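Local structure of insulinase family protease (Yersinia pestis, 3GO9) at residues Thr58-Glu63 against His184-Pro189; Phe70-Pro75 against Ala156-Ala161; Pro75-Met80 against Glu146-Ala151. The protein is a predicted protease of the insulinase (M16) family, whose active members hydrolyse peptide bonds with zinc, although its own activity is not established. All blocks are in the same frame, centred on the assembly; numbering follows the deposited sequence.

Contact 1: residues Thr58-Glu63 against His184-Pro189; sequences TGSLSE and HDPGQP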
loop_
_atom_site.group_PDB
_atom_site.type_symbol
_atom_site.label_atom_id
_atom_site.label_comp_id
_atom_site.label_asym_id
_atom_site.label_seq_id
_atom_site.Cartn_x
_atom_site.Cartn_y
_atom_site.Cartn_z
ATOM N N THR A 58 2.807 14.668 6.318
ATOM C CA THR A 58 2.485 15.055 7.681
ATOM C C THR A 58 1.456 14.069 8.192
ATOM O O THR A 58 0.399 13.896 7.592
ATOM C CB THR A 58 1.833 16.444 7.666
ATOM O OG1 THR A 58 2.795 17.358 7.144
ATOM C CG2 THR A 58 1.374 16.930 9.048
ATOM N N GLY A 59 1.784 13.426 9.288
ATOM C CA GLY A 59 0.853 12.496 9.968
ATOM C C GLY A 59 1.016 12.630 11.456
ATOM O O GLY A 59 1.576 13.634 11.956
ATOM N N SER A 60 0.615 11.597 12.177
ATOM C CA SER A 60 0.619 11.629 13.639
ATOM C C SER A 60 1.993 11.634 14.234
ATOM O O SER A 60 2.156 12.072 15.384
ATOM C CB SER A 60 -0.165 10.465 14.175
ATOM O OG SER A 60 0.280 9.232 13.665
ATOM N N LEU A 61 3.001 11.149 13.501
ATOM C CA LEU A 61 4.358 11.238 14.005
ATOM C C LEU A 61 4.835 12.700 14.128
ATOM O O LEU A 61 5.790 12.949 14.892
ATOM C CB LEU A 61 5.333 10.420 13.167
ATOM C CG LEU A 61 5.203 8.942 13.136
ATOM C CD1 LEU A 61 6.016 8.293 12.027
ATOM C CD2 LEU A 61 5.573 8.336 14.540
ATOM N N SER A 62 4.178 13.669 13.475
ATOM C CA SER A 62 4.530 15.098 13.587
ATOM C C SER A 62 4.004 15.738 14.846
ATOM O O SER A 62 4.328 16.897 15.135
ATOM C CB SER A 62 3.889 15.913 12.460
ATOM O OG SER A 62 4.422 15.633 11.207
ATOM N N GLU A 63 3.098 15.042 15.530
ATOM C CA GLU A 63 2.402 15.589 16.692
ATOM C C GLU A 63 3.150 15.412 17.987
ATOM O O GLU A 63 3.566 14.288 18.295
ATOM C CB GLU A 63 1.053 14.848 16.863
ATOM C CG GLU A 63 0.070 15.133 15.723
ATOM C CD GLU A 63 -1.119 14.184 15.681
ATOM O OE1 GLU A 63 -1.241 13.278 16.562
ATOM O OE2 GLU A 63 -1.987 14.356 14.775
ATOM N N HIS A 184 1.152 7.181 18.785
ATOM C CA HIS A 184 0.814 8.008 17.642
ATOM C C HIS A 184 -0.294 7.445 16.775
ATOM O O HIS A 184 -0.251 7.579 15.535
ATOM C CB HIS A 184 2.050 8.232 16.793
ATOM C CG HIS A 184 3.103 9.031 17.494
ATOM N ND1 HIS A 184 2.975 10.389 17.679
ATOM C CD2 HIS A 184 4.275 8.680 18.059
ATOM C CE1 HIS A 184 4.025 10.844 18.342
ATOM N NE2 HIS A 184 4.835 9.830 18.568
ATOM N N ASP A 185 -1.308 6.817 17.370
ATOM C CA ASP A 185 -2.500 6.400 16.606
ATOM C C ASP A 185 -3.030 7.539 15.737
ATOM O O ASP A 185 -3.342 8.638 16.246
ATOM C CB ASP A 185 -3.651 6.013 17.508
ATOM C CG ASP A 185 -3.453 4.775 18.243
ATOM O OD1 ASP A 185 -2.335 4.177 18.247
ATOM O OD2 ASP A 185 -4.503 4.389 18.841
ATOM N N PRO A 186 -3.159 7.308 14.430
ATOM C CA PRO A 186 -3.453 8.396 13.473
ATOM C C PRO A 186 -4.899 8.891 13.467
ATOM O O PRO A 186 -5.171 9.932 12.864
ATOM C CB PRO A 186 -3.045 7.811 12.117
ATOM C CG PRO A 186 -2.916 6.356 12.320
ATOM C CD PRO A 186 -2.692 6.077 13.784
ATOM N N GLY A 187 -5.809 8.162 14.083
ATOM C CA GLY A 187 -7.218 8.602 14.057
ATOM C C GLY A 187 -7.720 9.000 15.437
ATOM O O GLY A 187 -8.959 8.988 15.632
ATOM N N GLN A 188 -6.812 9.348 16.356
ATOM C CA GLN A 188 -7.169 9.670 17.780
ATOM C C GLN A 188 -7.982 10.947 17.780
ATOM O O GLN A 188 -7.653 11.867 17.081
ATOM C CB GLN A 188 -5.933 9.949 18.673
ATOM C CG GLN A 188 -4.873 8.879 18.743
ATOM C CD GLN A 188 -3.543 9.234 19.527
ATOM O OE1 GLN A 188 -3.517 9.071 20.747
ATOM N NE2 GLN A 188 -2.436 9.668 18.813
ATOM N N PRO A 189 -9.047 11.026 18.600
ATOM C CA PRO A 189 -9.689 12.325 18.707
ATOM C C PRO A 189 -8.820 13.361 19.413
ATOM O O PRO A 189 -7.996 13.022 20.265
ATOM C CB PRO A 189 -10.933 12.019 19.541
ATOM C CG PRO A 189 -11.316 10.710 19.100
ATOM C CD PRO A 189 -9.990 9.951 18.976
HETATM O O HOH W 1 -3.542 12.600 13.719
HETATM O O HOH W 2 0.226 11.440 17.968
HETATM O O HOH W 3 -3.501 11.193 15.909
#
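Ser60, in a short 3-10 turn, faces Pro186 with their CA atoms 5.2 Å apart, where the chain 184-189 enters a type I turn running from Asp185 to Gln188. The Ser60 hydroxyl makes the short direct bond: with chi1 at 54° OG stands between the backbone N and carbonyl carbon, and it donates to His184 O at 2.6 Å, somewhat out of that carbonyl's plane. The His184 imidazole reaches back over the 3-10 turn. Its ND1 donates a weak, bent bond to Ser60 O at 3.0 Å (N-H...O angle 124°), while Glu63 O lies in the ring plane at its edge, 3.5 Å from His184 CE1. The Leu61 side chain crosses the imidazole at about a right angle, and its CD2 makes an off-centre CH-pi contact 4.1 Å from the ring centroid. One water joins Glu63 OE1 to His184 ND1, and two more stand between the Glu63 carboxylate and the carbonyls of Asp185 and Pro186. The Gln188 side chain folds back over its turn, NE2 donating to Asp185 O at 2.9 Å. The contact ties the loop after strand 50-56 to the one before helix 196-206: Tyr111 touches both Ser60 and Pro186, Phe202 of that helix touches Glu63, and the Glu63 carboxylate also takes the backbone N-H groups of Gly69 and Ala71 at the start of helix 70-80.

Contact 2: residues Phe70-Pro75 against Ala156-Ala161; sequences FAHLLP and ATDPIA. With ZN (zinc ion), chain C.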
loop_
_atom_site.group_PDB
_atom_site.type_symbol
_atom_site.label_atom_id
_atom_site.label_comp_id
_atom_site.label_asym_id
_atom_site.label_seq_id
_atom_site.Cartn_x
_atom_site.Cartn_y
_atom_site.Cartn_z
ATOM N N PHE A 70 -4.278 16.222 15.816
ATOM C CA PHE A 70 -4.296 17.420 14.963
ATOM C C PHE A 70 -4.221 17.061 13.477
ATOM O O PHE A 70 -4.978 17.610 12.665
ATOM C CB PHE A 70 -3.167 18.400 15.322
ATOM C CG PHE A 70 -3.431 19.286 16.497
ATOM C CD1 PHE A 70 -4.447 19.057 17.410
ATOM C CD2 PHE A 70 -2.652 20.421 16.656
ATOM C CE1 PHE A 70 -4.669 19.955 18.432
ATOM C CE2 PHE A 70 -2.861 21.294 17.677
ATOM C CZ PHE A 70 -3.851 21.060 18.582
ATOM N N ALA A 71 -3.361 16.136 13.103
ATOM C CA ALA A 71 -3.219 15.843 11.660
ATOM C C ALA A 71 -4.494 15.220 11.117
ATOM O O ALA A 71 -4.851 15.380 9.931
ATOM C CB ALA A 71 -2.062 14.885 11.440
ATOM N N HIS A 72 -5.169 14.443 11.946
ATOM C CA HIS A 72 -6.443 13.808 11.500
ATOM C C HIS A 72 -7.597 14.815 11.436
ATOM O O HIS A 72 -8.565 14.601 10.671
ATOM C CB HIS A 72 -6.753 12.634 12.417
ATOM C CG HIS A 72 -7.859 11.756 11.935
ATOM N ND1 HIS A 72 -7.663 10.835 10.928
ATOM C CD2 HIS A 72 -9.113 11.572 12.392
ATOM C CE1 HIS A 72 -8.787 10.156 10.752
ATOM N NE2 HIS A 72 -9.683 10.618 11.597
ATOM N N LEU A 73 -7.550 15.853 12.246
ATOM C CA LEU A 73 -8.609 16.877 12.299
ATOM C C LEU A 73 -8.566 17.834 11.111
ATOM O O LEU A 73 -9.593 18.223 10.553
ATOM C CB LEU A 73 -8.574 17.681 13.607
ATOM C CG LEU A 73 -9.596 18.794 13.791
ATOM C CD1 LEU A 73 -10.979 18.293 13.623
ATOM C CD2 LEU A 73 -9.428 19.469 15.139
ATOM N N LEU A 74 -7.350 18.212 10.694
ATOM C CA LEU A 74 -7.188 19.233 9.652
ATOM C C LEU A 74 -8.027 18.923 8.419
ATOM O O LEU A 74 -8.716 19.798 7.944
ATOM C CB LEU A 74 -5.709 19.455 9.299
ATOM C CG LEU A 74 -4.768 20.026 10.360
ATOM C CD1 LEU A 74 -3.289 20.001 9.886
ATOM C CD2 LEU A 74 -5.236 21.433 10.745
ATOM N N PRO A 75 -7.967 17.693 7.872
ATOM C CA PRO A 75 -8.749 17.507 6.668
ATOM C C PRO A 75 -10.243 17.597 6.867
ATOM O O PRO A 75 -10.959 17.951 5.904
ATOM C CB PRO A 75 -8.343 16.100 6.188
ATOM C CG PRO A 75 -7.556 15.533 7.235
ATOM C CD PRO A 75 -7.105 16.532 8.155
ATOM N N ALA A 156 -21.919 14.069 12.621
ATOM C CA ALA A 156 -22.453 12.761 13.017
ATOM C C ALA A 156 -21.512 11.631 12.671
ATOM O O ALA A 156 -21.545 10.572 13.309
ATOM C CB ALA A 156 -23.838 12.509 12.357
ATOM N N THR A 157 -20.691 11.834 11.644
ATOM C CA THR A 157 -19.820 10.772 11.160
ATOM C C THR A 157 -18.413 11.291 10.982
ATOM O O THR A 157 -18.181 12.475 11.059
ATOM C CB THR A 157 -20.314 10.218 9.790
ATOM O OG1 THR A 157 -20.322 11.258 8.803
ATOM C CG2 THR A 157 -21.748 9.617 9.969
ATOM N N ASP A 158 -17.498 10.374 10.713
ATOM C CA ASP A 158 -16.091 10.733 10.521
ATOM C C ASP A 158 -15.721 10.431 9.109
ATOM O O ASP A 158 -15.508 9.269 8.748
ATOM C CB ASP A 158 -15.246 9.907 11.452
ATOM C CG ASP A 158 -13.823 10.076 11.180
ATOM O OD1 ASP A 158 -13.434 11.185 10.633
ATOM O OD2 ASP A 158 -13.142 9.056 11.465
ATOM N N PRO A 159 -15.614 11.483 8.264
ATOM C CA PRO A 159 -15.289 11.182 6.881
ATOM C C PRO A 159 -13.814 10.912 6.644
ATOM O O PRO A 159 -13.441 10.542 5.545
ATOM C CB PRO A 159 -15.722 12.453 6.147
ATOM C CG PRO A 159 -15.483 13.520 7.108
ATOM C CD PRO A 159 -15.779 12.917 8.500
ATOM N N ILE A 160 -12.969 11.082 7.655
ATOM C CA ILE A 160 -11.523 10.933 7.491
ATOM C C ILE A 160 -11.051 9.543 7.949
ATOM O O ILE A 160 -11.272 9.141 9.105
ATOM C CB ILE A 160 -10.763 12.030 8.300
ATOM C CG1 ILE A 160 -11.356 13.422 7.993
ATOM C CG2 ILE A 160 -9.223 12.021 7.961
ATOM C CD1 ILE A 160 -11.474 13.795 6.488
ATOM N N ALA A 161 -10.447 8.808 7.048
ATOM C CA ALA A 161 -10.008 7.463 7.317
ATOM C C ALA A 161 -8.605 7.452 7.828
ATOM O O ALA A 161 -7.893 8.482 7.804
ATOM C CB ALA A 161 -10.089 6.609 6.038
HETATM ZN ZN ZN C . -11.262 9.363 11.465
HETATM O O HOH W 4 -11.521 9.916 12.985
HETATM O O HOH W 5 -10.676 7.564 11.516
#
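Ile160 lies against the face of the His72 imidazole, and this is the tight part of the contact. CB sits 4.0 Å from the ring centroid in a CH-pi contact, and CG2 comes to 3.4 Å from His72 CE1. The two side chains slide past each other in opposite directions. Farther along the helix, Ile160 CD1 packs on Pro75 CB at 3.9 Å, so Ile160 touches both helix residues, each through different atoms. The other side is polar and more open. A chi1 of -169° sets His72 CG anti to the backbone N. At the tip of the ring, NE2 binds zinc at 2.0 Å. Asp158 OD2, level with the ring plane at its edge, binds it at 1.9 Å, and the carbonyl O of Ile160 is a longer ligand at 2.4 Å. Water completes this side, though one of the two modelled waters is implausibly close to the metal and its position is doubtful. Asp158, exposed, is steadied by its second oxygen: OD1 accepts from Ile160 N at 3.0 Å in an Asx turn, met from above the carboxylate plane, and forms a salt bridge with Arg76. Active M16 peptidases carry the zinc motif HXXEH; here Pro75 and Arg76 stand in place of its glutamate and second histidine, so this site is probably not the catalytic one of active members. Strand 107-109 backs the contact: Thr109 OG1 bonds His72 ND1, Ala107 touches Pro75 and Ile160, and Leu199 of helix 196-206 packs on Leu73 and Leu74.

Contact 3: residues Pro75-Met80 against Glu146-Ala151; sequences PRLALM and EQTVNA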
loop_
_atom_site.group_PDB
_atom_site.type_symbol
_atom_site.label_atom_id
_atom_site.label_comp_id
_atom_site.label_asym_id
_atom_site.label_seq_id
_atom_site.Cartn_x
_atom_site.Cartn_y
_atom_site.Cartn_z
ATOM N N PRO A 75 -7.967 17.693 7.872
ATOM C CA PRO A 75 -8.749 17.507 6.668
ATOM C C PRO A 75 -10.243 17.597 6.867
ATOM O O PRO A 75 -10.959 17.951 5.904
ATOM C CB PRO A 75 -8.343 16.100 6.188
ATOM C CG PRO A 75 -7.556 15.533 7.235
ATOM C CD PRO A 75 -7.105 16.532 8.155
ATOM N N ARG A 76 -10.739 17.310 8.080
ATOM C CA ARG A 76 -12.165 17.457 8.309
ATOM C C ARG A 76 -12.579 18.952 8.192
ATOM O O ARG A 76 -13.675 19.300 7.731
ATOM C CB ARG A 76 -12.529 16.908 9.687
ATOM C CG ARG A 76 -14.039 16.658 9.775
ATOM C CD ARG A 76 -14.427 16.174 11.150
ATOM N NE ARG A 76 -13.913 14.856 11.516
ATOM C CZ ARG A 76 -14.387 14.179 12.560
ATOM N NH1 ARG A 76 -15.351 14.708 13.311
ATOM N NH2 ARG A 76 -13.887 12.986 12.893
ATOM N N LEU A 77 -11.691 19.842 8.600
ATOM C CA LEU A 77 -11.936 21.285 8.467
ATOM C C LEU A 77 -12.193 21.692 6.983
ATOM O O LEU A 77 -13.108 22.476 6.716
ATOM C CB LEU A 77 -10.801 22.106 9.103
ATOM C CG LEU A 77 -10.527 21.809 10.538
ATOM C CD1 LEU A 77 -9.328 22.716 11.014
ATOM C CD2 LEU A 77 -11.748 22.000 11.470
ATOM N N ALA A 78 -11.377 21.147 6.092
ATOM C CA ALA A 78 -11.404 21.389 4.681
ATOM C C ALA A 78 -12.758 20.970 4.071
ATOM O O ALA A 78 -13.150 21.485 3.015
ATOM C CB ALA A 78 -10.210 20.661 3.945
ATOM N N LEU A 79 -13.482 20.068 4.751
ATOM C CA LEU A 79 -14.840 19.667 4.326
ATOM C C LEU A 79 -15.924 20.516 4.961
ATOM O O LEU A 79 -17.074 20.492 4.525
ATOM C CB LEU A 79 -15.107 18.189 4.653
ATOM C CG LEU A 79 -14.160 17.225 3.989
ATOM C CD1 LEU A 79 -14.244 15.735 4.543
ATOM C CD2 LEU A 79 -14.361 17.202 2.443
HETATM N N MSE A 80 -15.630 21.242 6.032
HETATM C CA MSE A 80 -16.617 22.122 6.634
HETATM C C MSE A 80 -16.735 23.371 5.804
HETATM O O MSE A 80 -17.832 23.876 5.581
HETATM C CB MSE A 80 -16.209 22.513 8.053
HETATM C CG MSE A 80 -15.980 21.386 8.989
HETATM SE SE MSE A 80 -17.574 20.311 9.343
HETATM C CE MSE A 80 -17.490 19.073 8.003
ATOM N N GLU A 146 -12.376 28.935 15.362
ATOM C CA GLU A 146 -13.228 28.353 16.402
ATOM C C GLU A 146 -14.498 27.786 15.784
ATOM O O GLU A 146 -14.985 26.721 16.166
ATOM C CB GLU A 146 -13.590 29.414 17.449
ATOM C CG GLU A 146 -12.416 29.956 18.246
ATOM C CD GLU A 146 -11.952 29.072 19.421
ATOM O OE1 GLU A 146 -10.981 29.510 20.091
ATOM O OE2 GLU A 146 -12.519 27.964 19.687
ATOM N N GLN A 147 -15.010 28.489 14.790
ATOM C CA GLN A 147 -16.246 28.105 14.111
ATOM C C GLN A 147 -16.106 26.784 13.343
ATOM O O GLN A 147 -16.953 25.902 13.461
ATOM C CB GLN A 147 -16.714 29.218 13.168
ATOM C CG GLN A 147 -17.176 30.491 13.869
ATOM C CD GLN A 147 -16.037 31.210 14.618
ATOM O OE1 GLN A 147 -14.917 31.366 14.088
ATOM N NE2 GLN A 147 -16.318 31.628 15.864
ATOM N N THR A 148 -15.046 26.644 12.556
ATOM C CA THR A 148 -14.898 25.419 11.772
ATOM C C THR A 148 -14.525 24.226 12.654
ATOM O O THR A 148 -14.929 23.089 12.403
ATOM C CB THR A 148 -13.850 25.553 10.609
ATOM O OG1 THR A 148 -12.532 25.823 11.103
ATOM C CG2 THR A 148 -14.240 26.648 9.619
ATOM N N VAL A 149 -13.714 24.485 13.678
ATOM C CA VAL A 149 -13.329 23.432 14.639
ATOM C C VAL A 149 -14.567 22.916 15.394
ATOM O O VAL A 149 -14.809 21.740 15.457
ATOM C CB VAL A 149 -12.196 23.898 15.569
ATOM C CG1 VAL A 149 -11.962 22.876 16.659
ATOM C CG2 VAL A 149 -10.889 24.092 14.753
ATOM N N ASN A 150 -15.401 23.812 15.902
ATOM C CA ASN A 150 -16.641 23.422 16.555
ATOM C C ASN A 150 -17.519 22.618 15.607
ATOM O O ASN A 150 -17.992 21.554 15.966
ATOM C CB ASN A 150 -17.350 24.685 17.059
ATOM C CG ASN A 150 -18.552 24.386 17.927
ATOM O OD1 ASN A 150 -18.500 23.577 18.858
ATOM N ND2 ASN A 150 -19.662 25.091 17.639
ATOM N N ALA A 151 -17.654 23.074 14.358
ATOM C CA ALA A 151 -18.483 22.364 13.396
ATOM C C ALA A 151 -17.944 20.956 13.126
ATOM O O ALA A 151 -18.695 19.987 13.096
ATOM C CB ALA A 151 -18.600 23.171 12.124
#
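Thr148 OG1, which meets Leu77 CD2 at 3.9 Å, is gripped from its own side of the contact by the backbone O of Ala143 and the backbone N of Ser145. A chi1 of 62° places it between the backbone N and carbonyl carbon, turned back toward the start of its helix. Both its bonds go to Ala143 and Ser145, and its meeting with the leucine methyl is a van der Waals contact. Helices 75-80 and 146-151 run nearly perpendicular, 103° between their directions, with axes 9.1 Å apart at closest approach. Leu77 carries the middle of the crossing. A single branch does the work: CD2 sits against the backbone of the opposite helix, 3.5 Å from Thr148 O and 3.8 Å from Val149 CA, then reaches Val149 CG2 at 4.0 Å. One turn along comes Met80, present as selenomethionine, with SE standing where the native sulphur would be. Its chi1 of -57° puts CG anti to the carbonyl carbon, 4.0 Å from Thr148 O. The bend at chi2 then turns SE to Ala151, where Met80 SE lies 3.9 Å from Ala151 C and 4.1 Å from Ala151 CB. Leu199 of helix 196-206 touches both Leu77 and Val149. Polar ties lie at the margin, where Arg76 NH1 donates to Ala152 O just past the end of 146-151. No hydrogen bond joins the two segments, and the crossing depends on shape and dispersion. Such chemistry fits plain packing of one helix across another: the Thr148 hydroxyl is held by residues just before its own helix, and Arg76 bonds to Ala152 and Asp158.

In the fold
All three contacts lie on the same side of the chain's centre and nest along the sequence: contact 3 inside the loop closed by contact 2, and contact 2 inside that of contact 1. Their centres form a row, 11 Å from contact 1 to contact 2 and 9 Å from there to contact 3, with contacts 1 and 3 not touching. Helix 70-80 is the common element of contacts 2 and 3, which share Pro75; helix 146-153 and strand 160-162, an edge strand of the seven-stranded sheet, follow one another in the chain. The metal site therefore sits between a water-rich loop junction and an apolar helix crossing, joined to each through the same helix.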